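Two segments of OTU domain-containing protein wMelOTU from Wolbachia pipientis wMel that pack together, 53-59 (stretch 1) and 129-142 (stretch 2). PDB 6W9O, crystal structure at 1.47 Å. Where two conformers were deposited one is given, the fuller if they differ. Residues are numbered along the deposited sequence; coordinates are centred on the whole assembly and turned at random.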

ATOM      1  N   CYS A  53       8.953   3.788  -1.539  1.00 15.27           N
ATOM      2  CA  CYS A  53       8.032   3.660  -2.678  1.00 15.21           C
ATOM      3  C   CYS A  53       6.715   3.004  -2.309  1.00 15.43           C
ATOM      4  O   CYS A  53       5.710   3.271  -2.970  1.00 15.20           O
ATOM      5  N   PHE A  54       6.679   2.087  -1.323  1.00 12.86           N
ATOM      6  CA  PHE A  54       5.393   1.484  -0.982  1.00 12.45           C
ATOM      7  C   PHE A  54       4.472   2.540  -0.432  1.00 13.90           C
ATOM      8  O   PHE A  54       3.313   2.668  -0.875  1.00 13.09           O
ATOM      9  N   PHE A  55       4.972   3.307   0.529  1.00 12.41           N
ATOM     10  CA  PHE A  55       4.155   4.334   1.184  1.00 13.58           C
ATOM     11  C   PHE A  55       3.753   5.414   0.202  1.00 15.24           C
ATOM     12  O   PHE A  55       2.593   5.907   0.236  1.00 14.80           O
ATOM     13  N   ASP A  56       4.677   5.807  -0.667  1.00 13.48           N
ATOM     14  CA  ASP A  56       4.372   6.855  -1.655  1.00 12.74           C
ATOM     15  C   ASP A  56       3.364   6.356  -2.688  1.00 15.68           C
ATOM     16  O   ASP A  56       2.504   7.147  -3.149  1.00 15.46           O
ATOM     17  N   SER A  57       3.447   5.098  -3.097  1.00 14.47           N
ATOM     18  CA  SER A  57       2.456   4.565  -4.048  1.00 12.69           C
ATOM     19  C   SER A  57       1.081   4.495  -3.403  1.00 12.74           C
ATOM     20  O   SER A  57       0.067   4.941  -3.996  1.00 13.17           O
ATOM     21  N   PHE A  58       1.011   4.003  -2.158  1.00 13.07           N
ATOM     22  CA  PHE A  58      -0.259   3.966  -1.427  1.00 13.39           C
ATOM     23  C   PHE A  58      -0.827   5.367  -1.261  1.00 12.31           C
ATOM     24  O   PHE A  58      -2.019   5.588  -1.490  1.00 15.32           O
ATOM     25  N   ARG A  59       0.011   6.327  -0.874  1.00 12.17           N
ATOM     26  CA  ARG A  59      -0.447   7.724  -0.694  1.00 12.63           C
ATOM     27  C   ARG A  59      -1.074   8.267  -1.965  1.00 14.92           C
ATOM     28  O   ARG A  59      -2.091   8.987  -1.893  1.00 13.80           O
ATOM     29  N   GLU A 129       2.565  -3.503   6.566  1.00 13.88           N
ATOM     30  CA  GLU A 129       2.164  -2.099   6.555  1.00 13.05           C
ATOM     31  C   GLU A 129       0.920  -1.895   5.734  1.00 13.36           C
ATOM     32  O   GLU A 129       0.083  -1.054   6.098  1.00 13.54           O
ATOM     33  N   GLY A 130       0.746  -2.629   4.627  1.00 12.18           N
ATOM     34  CA  GLY A 130      -0.500  -2.450   3.848  1.00 14.35           C
ATOM     35  C   GLY A 130      -1.736  -2.805   4.661  1.00 13.25           C
ATOM     36  O   GLY A 130      -2.735  -2.075   4.658  1.00 14.61           O
ATOM     37  N   ARG A 131      -1.680  -3.886   5.429  1.00 13.05           N
ATOM     38  CA  ARG A 131      -2.809  -4.289   6.261  1.00 13.35           C
ATOM     39  C   ARG A 131      -3.103  -3.240   7.340  1.00 12.94           C
ATOM     40  O   ARG A 131      -4.280  -2.898   7.596  1.00 14.14           O
ATOM     41  N   ILE A 132      -2.050  -2.678   7.942  1.00 12.24           N
ATOM     42  CA  ILE A 132      -2.231  -1.628   8.950  1.00 15.00           C
ATOM     43  C   ILE A 132      -2.902  -0.407   8.326  1.00 13.21           C
ATOM     44  O   ILE A 132      -3.829   0.176   8.909  1.00 14.73           O
ATOM     45  N   LEU A 133      -2.450   0.005   7.132  1.00 14.01           N
ATOM     46  CA  LEU A 133      -3.009   1.225   6.548  1.00 14.18           C
ATOM     47  C   LEU A 133      -4.418   0.990   6.020  1.00 14.23           C
ATOM     48  O   LEU A 133      -5.245   1.924   6.003  1.00 15.06           O
ATOM     49  N   CYS A 134      -4.737  -0.225   5.560  1.00 14.36           N
ATOM     50  CA  CYS A 134      -6.095  -0.523   5.124  1.00 15.12           C
ATOM     51  C   CYS A 134      -7.039  -0.377   6.306  1.00 16.94           C
ATOM     52  O   CYS A 134      -8.158   0.174   6.188  1.00 17.42           O
ATOM     53  N   GLU A 135      -6.614  -0.852   7.474  1.00 14.78           N
ATOM     54  CA  GLU A 135      -7.425  -0.724   8.689  1.00 16.52           C
ATOM     55  C   GLU A 135      -7.629   0.748   9.072  1.00 16.76           C
ATOM     56  O   GLU A 135      -8.758   1.163   9.406  1.00 20.70           O
ATOM     57  N   LYS A 136      -6.583   1.561   9.017  1.00 16.58           N
ATOM     58  CA  LYS A 136      -6.724   2.962   9.424  1.00 17.92           C
ATOM     59  C   LYS A 136      -7.595   3.747   8.439  1.00 16.98           C
ATOM     60  O   LYS A 136      -8.485   4.498   8.867  1.00 19.17           O
ATOM     61  N   TYR A 137      -7.377   3.584   7.144  1.00 14.55           N
ATOM     62  CA  TYR A 137      -8.031   4.432   6.140  1.00 15.15           C
ATOM     63  C   TYR A 137      -9.273   3.789   5.559  1.00 18.93           C
ATOM     64  O   TYR A 137      -9.940   4.420   4.718  1.00 20.59           O
ATOM     65  N   LYS A 138      -9.631   2.584   6.028  1.00 15.96           N
ATOM     66  CA  LYS A 138     -10.896   1.942   5.624  1.00 14.87           C
ATOM     67  C   LYS A 138     -10.922   1.740   4.114  1.00 16.53           C
ATOM     68  O   LYS A 138     -11.899   2.040   3.425  1.00 19.88           O
ATOM     69  N   VAL A 139      -9.777   1.300   3.638  1.00 13.88           N
ATOM     70  CA  VAL A 139      -9.614   0.866   2.212  0.98 13.37           C
ATOM     71  C   VAL A 139      -9.055  -0.572   1.969  1.00 15.76           C
ATOM     72  O   VAL A 139      -8.581  -1.407   2.866  1.00 16.67           O
ATOM     73  N   LYS A 140      -9.373  -1.031   0.773  1.00 13.42           N
ATOM     74  CA  LYS A 140      -8.789  -2.326   0.358  1.00 14.20           C
ATOM     75  C   LYS A 140      -7.616  -1.987  -0.533  1.00 14.07           C
ATOM     76  O   LYS A 140      -7.684  -1.033  -1.303  1.00 15.65           O
ATOM     77  N   LEU A 141      -6.522  -2.757  -0.441  1.00 12.39           N
ATOM     78  CA  LEU A 141      -5.330  -2.487  -1.235  1.00 13.30           C
ATOM     79  C   LEU A 141      -5.203  -3.585  -2.297  1.00 12.05           C
ATOM     80  O   LEU A 141      -5.060  -4.783  -1.962  1.00 13.67           O
ATOM     81  N   HIS A 142      -5.228  -3.207  -3.569  1.00 12.26           N
ATOM     82  CA  HIS A 142      -5.042  -4.112  -4.694  1.00 11.61           C
ATOM     83  C   HIS A 142      -3.603  -3.981  -5.166  1.00 11.01           C
ATOM     84  O   HIS A 142      -3.117  -2.865  -5.431  1.00 12.27           O
TER

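The contact between these two segments of wMelOTU is a predominantly apolar one, in which three phenylalanines from one helix pack against a helix and the strand that follows it, with no hydrogen bond crossing between them. It illustrates a general principle: aromatic rings can fill the space between helices that run far apart. Here the helix axes come no closer than 11.5 Å and lie at 29° to each other, a gap that the side chains fill.

Phe58 contributes most. Its CA-to-CB bond points toward the second stretch, and a t rotamer (chi1 -172°) extends the ring among Leu133, Tyr137, Val139 and Leu141. Leu133 CB lies over one face of this ring, 4.1 Å from its centroid in a CH-pi contact, and 3.6 Å from Phe58 CZ. Phe58 CZ also meets Val139 CG2 at 3.8 Å, while Phe58 CD1 lies 4.2 Å from Leu141 CD1, so a single ring touches both the helix and the residues beyond it.

One turn earlier, the CA-to-CB bond of Phe54 also points toward the partner, and its rotamer is also t. Phe54 CZ approaches Gly130 CA to 3.6 Å. A CB at Gly130 would clash with Leu141 CD2, and that same methyl carbon sits at the edge of the Phe54 ring, 4.1 Å from Phe54 CE1. Phe55, m at chi1, starts sideways, but the end of its ring comes nearer, placing Phe55 CZ 3.9 Å from Glu129 CG. Glu129 thus offers its aliphatic portion here, while its carboxylate is hydrogen-bonded elsewhere in the structure. Leu133, m at chi1 and t at chi2, touches all three rings.

Among the side chains, the hydrogen bonds formed within either stretch are all in the first helix: Ser57 OG donates to Cys53 O at 2.7 Å, and Arg59 NE forms a salt bridge with Asp56 OD1 at 2.8 Å; none of these residues reaches the other stretch.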

ATOM      1  CB  CYS A  53       8.684   2.863  -3.813  1.00 14.06           C
ATOM      2  SG  CYS A  53       9.072   1.129  -3.422  1.00 16.72           S
ATOM      3  CB  PHE A  54       5.572   0.377   0.099  1.00 12.26           C
ATOM      4  CG  PHE A  54       4.269  -0.085   0.636  1.00 12.88           C
ATOM      5  CD1 PHE A  54       3.430  -0.910  -0.144  1.00 13.98           C
ATOM      6  CD2 PHE A  54       3.830   0.393   1.841  1.00 13.90           C
ATOM      7  CE1 PHE A  54       2.171  -1.246   0.289  1.00 14.96           C
ATOM      8  CE2 PHE A  54       2.562   0.067   2.310  1.00 14.22           C
ATOM      9  CZ  PHE A  54       1.714  -0.750   1.513  1.00 14.33           C
ATOM     10  CB  PHE A  55       4.963   4.927   2.345  1.00 13.47           C
ATOM     11  CG  PHE A  55       5.337   3.874   3.373  1.00 12.47           C
ATOM     12  CD1 PHE A  55       4.428   3.422   4.301  1.00 13.28           C
ATOM     13  CD2 PHE A  55       6.621   3.333   3.348  1.00 13.72           C
ATOM     14  CE1 PHE A  55       4.759   2.436   5.199  1.00 14.98           C
ATOM     15  CE2 PHE A  55       6.955   2.346   4.262  1.00 14.51           C
ATOM     16  CZ  PHE A  55       6.043   1.909   5.182  1.00 14.82           C
ATOM     17  CB  ASP A  56       5.659   7.291  -2.342  1.00 16.00           C
ATOM     18  CG  ASP A  56       5.489   8.588  -3.127  1.00 18.08           C
ATOM     19  OD1 ASP A  56       5.013   9.564  -2.493  1.00 19.58           O
ATOM     20  OD2 ASP A  56       5.916   8.677  -4.314  1.00 20.05           O
ATOM     21  CB  SER A  57       2.881   3.152  -4.476  1.00 12.50           C
ATOM     22  OG  SER A  57       4.103   3.202  -5.189  1.00 14.23           O
ATOM     23  CB  PHE A  58      -0.012   3.317  -0.048  1.00 13.29           C
ATOM     24  CG  PHE A  58      -1.263   3.037   0.750  1.00 12.50           C
ATOM     25  CD1 PHE A  58      -1.800   1.736   0.802  1.00 14.08           C
ATOM     26  CD2 PHE A  58      -1.892   4.057   1.489  1.00 14.69           C
ATOM     27  CE1 PHE A  58      -2.974   1.497   1.534  1.00 16.26           C
ATOM     28  CE2 PHE A  58      -3.038   3.777   2.249  1.00 16.16           C
ATOM     29  CZ  PHE A  58      -3.580   2.484   2.207  1.00 16.38           C
ATOM     30  CB  ARG A  59       0.795   8.599  -0.355  1.00 16.91           C
ATOM     31  CG  ARG A  59       0.606  10.111  -0.556  1.00 18.33           C
ATOM     32  CD  ARG A  59       1.896  10.841  -0.332  1.00 17.83           C
ATOM     33  NE  ARG A  59       2.682  10.893  -1.560  1.00 18.43           N
ATOM     34  CZ  ARG A  59       2.466  11.722  -2.588  1.00 21.59           C
ATOM     35  NH1 ARG A  59       1.423  12.560  -2.606  1.00 20.44           N
ATOM     36  NH2 ARG A  59       3.316  11.713  -3.615  1.00 22.19           N
ATOM     37  CB  GLU A 129       3.308  -1.255   6.011  1.00 14.80           C
ATOM     38  CG  GLU A 129       4.511  -1.175   7.017  1.00 13.53           C
ATOM     39  CD  GLU A 129       5.322  -2.436   7.086  1.00 14.87           C
ATOM     40  OE1 GLU A 129       5.641  -2.998   6.021  1.00 15.63           O
ATOM     41  OE2 GLU A 129       5.620  -2.850   8.217  1.00 15.90           O
ATOM     42  CB  ARG A 131      -2.515  -5.661   6.871  1.00 15.43           C
ATOM     43  CG  ARG A 131      -3.644  -6.133   7.766  1.00 16.84           C
ATOM     44  CD  ARG A 131      -3.447  -7.655   8.103  1.00 18.93           C
ATOM     45  NE  ARG A 131      -4.514  -8.092   8.990  1.00 20.96           N
ATOM     46  CZ  ARG A 131      -4.626  -9.348   9.437  1.00 21.63           C
ATOM     47  NH1 ARG A 131      -3.746 -10.252   9.053  1.00 25.94           N
ATOM     48  NH2 ARG A 131      -5.615  -9.666  10.244  1.00 30.49           N
ATOM     49  CB  ILE A 132      -0.872  -1.226   9.567  1.00 13.81           C
ATOM     50  CG1 ILE A 132      -0.291  -2.373  10.396  1.00 13.94           C
ATOM     51  CG2 ILE A 132      -1.053   0.113  10.380  1.00 15.53           C
ATOM     52  CD1 ILE A 132       1.225  -2.164  10.732  1.00 15.61           C
ATOM     53  CB  LEU A 133      -2.089   1.722   5.436  1.00 15.63           C
ATOM     54  CG  LEU A 133      -0.669   2.050   5.918  1.00 13.91           C
ATOM     55  CD1 LEU A 133       0.210   2.393   4.719  1.00 14.15           C
ATOM     56  CD2 LEU A 133      -0.749   3.209   6.956  1.00 15.69           C
ATOM     57  CB  CYS A 134      -6.137  -1.977   4.616  1.00 14.65           C
ATOM     58  SG  CYS A 134      -5.536  -2.078   2.925  1.00 16.66           S
ATOM     59  CB  GLU A 135      -6.745  -1.507   9.825  1.00 22.76           C
ATOM     60  CG  GLU A 135      -7.139  -1.053  11.236  1.00 32.22           C
ATOM     61  CD  GLU A 135      -8.404  -1.649  11.682  1.00 47.21           C
ATOM     62  OE1 GLU A 135      -9.043  -1.081  12.611  1.00 50.25           O
ATOM     63  OE2 GLU A 135      -8.762  -2.690  11.100  1.00 49.27           O
ATOM     64  CB  LYS A 136      -5.365   3.649   9.546  1.00 19.79           C
ATOM     65  CG  LYS A 136      -5.594   5.153   9.890  1.00 23.62           C
ATOM     66  CD  LYS A 136      -4.381   5.761  10.561  1.00 24.23           C
ATOM     67  CE  LYS A 136      -4.743   7.184  11.020  1.00 26.99           C
ATOM     68  NZ  LYS A 136      -3.604   7.799  11.740  1.00 29.44           N
ATOM     69  CB  TYR A 137      -7.033   4.860   5.048  1.00 16.63           C
ATOM     70  CG  TYR A 137      -5.957   5.728   5.680  1.00 15.45           C
ATOM     71  CD1 TYR A 137      -6.220   7.060   5.958  1.00 16.98           C
ATOM     72  CD2 TYR A 137      -4.700   5.206   6.059  1.00 18.02           C
ATOM     73  CE1 TYR A 137      -5.311   7.852   6.573  1.00 17.67           C
ATOM     74  CE2 TYR A 137      -3.792   6.003   6.696  1.00 17.63           C
ATOM     75  CZ  TYR A 137      -4.080   7.325   6.937  1.00 18.60           C
ATOM     76  OH  TYR A 137      -3.182   8.135   7.594  1.00 20.64           O
ATOM     77  CB  LYS A 138     -12.130   2.718   6.154  1.00 19.69           C
ATOM     78  CG  LYS A 138     -12.010   3.026   7.652  1.00 25.07           C
ATOM     79  CD  LYS A 138     -13.330   2.830   8.395  1.00 41.55           C
ATOM     80  CE  LYS A 138     -13.233   3.530   9.749  1.00 48.51           C
ATOM     81  NZ  LYS A 138     -12.753   2.618  10.833  1.00 54.55           N
ATOM     82  CB  VAL A 139      -8.725   1.867   1.449  0.98 19.73           C
ATOM     83  CG1 VAL A 139      -9.328   3.262   1.419  0.98 16.61           C
ATOM     84  CG2 VAL A 139      -7.313   1.894   2.012  0.98 17.75           C
ATOM     85  CB  LYS A 140      -9.785  -3.131  -0.472  1.00 17.33           C
ATOM     86  CG  LYS A 140     -10.992  -3.561   0.304  1.00 22.65           C
ATOM     87  CD  LYS A 140     -12.188  -3.748  -0.630  1.00 32.89           C
ATOM     88  CE  LYS A 140     -12.918  -2.394  -0.745  1.00 45.76           C
ATOM     89  NZ  LYS A 140     -14.283  -2.453  -1.372  1.00 50.88           N
ATOM     90  CB  LEU A 141      -4.116  -2.539  -0.316  1.00 13.23           C
ATOM     91  CG  LEU A 141      -2.784  -2.559  -1.039  1.00 13.40           C
ATOM     92  CD1 LEU A 141      -2.555  -1.338  -1.923  1.00 15.60           C
ATOM     93  CD2 LEU A 141      -1.641  -2.606   0.032  1.00 15.71           C
ATOM     94  CB  HIS A 142      -5.975  -3.636  -5.818  1.00 14.62           C
ATOM     95  CG  HIS A 142      -5.754  -4.307  -7.140  1.00 11.46           C
ATOM     96  ND1 HIS A 142      -5.835  -3.586  -8.318  1.00 12.07           N
ATOM     97  CD2 HIS A 142      -5.391  -5.577  -7.478  1.00 12.80           C
ATOM     98  CE1 HIS A 142      -5.612  -4.414  -9.335  1.00 12.28           C
ATOM     99  NE2 HIS A 142      -5.311  -5.619  -8.846  1.00 13.66           N
TER